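Local coordinates for protein EpsJ (PDB 2RET) that is a minor pseudopilin of the type II secretion system, which pairs with EpsI and is thought to contribute to the tip of the periplasmic pseudopilus, at the interface of chains B and A. Numbering follows the deposited sequence. Chains: chain A, EpsJ; chain B, Pseudopilin EpsI.

The interface of chains B and A. Residues chain B 27, 30; chain A 130, 135, 147-148, 164, 166.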
loop_
_atom_site.group_PDB
_atom_site.type_symbol
_atom_site.label_atom_id
_atom_site.label_comp_id
_atom_site.label_asym_id
_atom_site.label_seq_id
_atom_site.Cartn_x
_atom_site.Cartn_y
_atom_site.Cartn_z
HETATM N N MSE B 27 20.685 -10.818 7.142
HETATM C CA MSE B 27 21.922 -10.057 6.838
HETATM C C MSE B 27 22.051 -9.668 5.371
HETATM O O MSE B 27 22.438 -8.558 5.077
HETATM C CB MSE B 27 23.157 -10.812 7.312
HETATM C CG MSE B 27 23.120 -11.093 8.821
HETATM SE SE MSE B 27 22.985 -9.482 9.950
HETATM C CE MSE B 27 21.235 -8.696 9.619
ATOM N N LEU B 30 19.505 -6.716 4.675
ATOM C CA LEU B 30 20.009 -5.388 5.083
ATOM C C LEU B 30 20.693 -4.611 3.944
ATOM O O LEU B 30 20.591 -3.381 3.890
ATOM C CB LEU B 30 20.996 -5.471 6.255
ATOM C CG LEU B 30 20.502 -5.409 7.700
ATOM C CD1 LEU B 30 21.689 -5.533 8.637
ATOM C CD2 LEU B 30 19.793 -4.132 7.968
ATOM N N TYR A 130 21.290 -3.209 15.766
ATOM C CA TYR A 130 22.141 -2.775 14.698
ATOM C C TYR A 130 21.861 -1.330 14.342
ATOM O O TYR A 130 20.774 -1.001 13.832
ATOM C CB TYR A 130 21.983 -3.648 13.451
ATOM C CG TYR A 130 23.090 -3.410 12.439
ATOM C CD1 TYR A 130 24.414 -3.700 12.752
ATOM C CD2 TYR A 130 22.822 -2.900 11.186
ATOM C CE1 TYR A 130 25.428 -3.494 11.845
ATOM C CE2 TYR A 130 23.844 -2.685 10.270
ATOM C CZ TYR A 130 25.139 -2.983 10.609
ATOM O OH TYR A 130 26.153 -2.769 9.722
ATOM N N TRP A 135 26.564 -3.594 16.162
ATOM C CA TRP A 135 25.583 -4.123 17.094
ATOM C C TRP A 135 25.893 -3.547 18.483
ATOM O O TRP A 135 27.012 -3.729 19.004
ATOM C CB TRP A 135 25.661 -5.647 17.099
ATOM C CG TRP A 135 25.228 -6.193 15.804
ATOM C CD1 TRP A 135 26.010 -6.425 14.691
ATOM C CD2 TRP A 135 23.893 -6.501 15.430
ATOM N NE1 TRP A 135 25.229 -6.886 13.667
ATOM C CE2 TRP A 135 23.928 -6.959 14.097
ATOM C CE3 TRP A 135 22.675 -6.481 16.108
ATOM C CZ2 TRP A 135 22.771 -7.378 13.418
ATOM C CZ3 TRP A 135 21.538 -6.889 15.442
ATOM C CH2 TRP A 135 21.590 -7.336 14.110
ATOM N N ALA A 147 17.918 -0.795 12.278
ATOM C CA ALA A 147 17.696 -1.516 11.014
ATOM C C ALA A 147 17.442 -3.040 11.253
ATOM O O ALA A 147 16.732 -3.690 10.490
ATOM C CB ALA A 147 18.920 -1.285 10.041
ATOM N N ALA A 148 18.031 -3.569 12.322
ATOM C CA ALA A 148 17.928 -4.981 12.710
ATOM C C ALA A 148 18.071 -5.151 14.233
ATOM O O ALA A 148 18.637 -4.318 14.928
ATOM C CB ALA A 148 18.975 -5.824 11.989
ATOM N N THR A 164 17.777 -12.994 14.281
ATOM C CA THR A 164 17.928 -11.656 13.754
ATOM C C THR A 164 16.723 -11.267 12.927
ATOM O O THR A 164 16.353 -11.990 12.013
ATOM C CB THR A 164 19.154 -11.598 12.792
ATOM O OG1 THR A 164 20.335 -11.963 13.525
ATOM C CG2 THR A 164 19.321 -10.186 12.206
ATOM N N LEU A 166 14.642 -7.940 10.827
ATOM C CA LEU A 166 14.733 -6.590 10.253
ATOM C C LEU A 166 13.501 -5.791 10.607
ATOM O O LEU A 166 12.455 -6.353 10.779
ATOM C CB LEU A 166 14.901 -6.624 8.742
ATOM C CG LEU A 166 16.093 -7.410 8.180
ATOM C CD1 LEU A 166 16.274 -7.045 6.700
ATOM C CD2 LEU A 166 17.363 -7.194 8.944
#
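B:Leu30 and B:Met27, one helical turn apart on EpsI, reach together into a hydrophobic patch on EpsJ, a worked example of how the end of a helix can be fitted against a sheet by apolar side chains. B:Leu30 is the more deeply buried, with 81 Å² hidden by the partner, and it divides its two methyl branches between different neighbours. CD2 is directed at the methyl of A:Ala147, with B:Leu30 CD2 3.6 Å from A:Ala147 CB. CD1 turns the other way, to the phenol of A:Tyr130: B:Leu30 CD1 lies 3.8 Å from A:Tyr130 CD2 and almost as near A:Tyr130 CE2, approaching this rim of the ring from above the plane, away from the hydroxyl. The branch point is covered from a third direction by A:Leu166, whose CD2 comes within 3.8 Å of B:Leu30 CG as the two leucines pass at a slant.

B:Met27, modelled as selenomethionine, works by bending. Its CG stands anti to the carbonyl carbon (chi1 -59°), and further turns at chi2 and chi3 fold the chain back, carrying its end over the sheet. The terminal methyl CE therefore touches A:Thr164 at CG2, 3.5 Å away, with the two side chains nearly perpendicular. Selenium looks instead toward the benzo end of the A:Trp135 indole, a looser contact of 4.1 Å from SE to CZ2. That indole is itself braced within EpsJ: A:Tyr130 sets CD1 3.4 Å above one of its faces, toward the rim, so the tyrosine both supports the tryptophan and receives B:Leu30. The methyl of A:Ala148 lies at the margin, near B:Leu30 CD1.

The two EpsI residues lie on the last turn of helix 8-30, which runs beside EpsJ helix 10-32. Their EpsJ partners come from strands 122-130, 135-136, 148-155 and 159-166 and from A:Ala147 just ahead of the third, placing the site where the C-terminal end of the EpsI helix meets the EpsJ sheet.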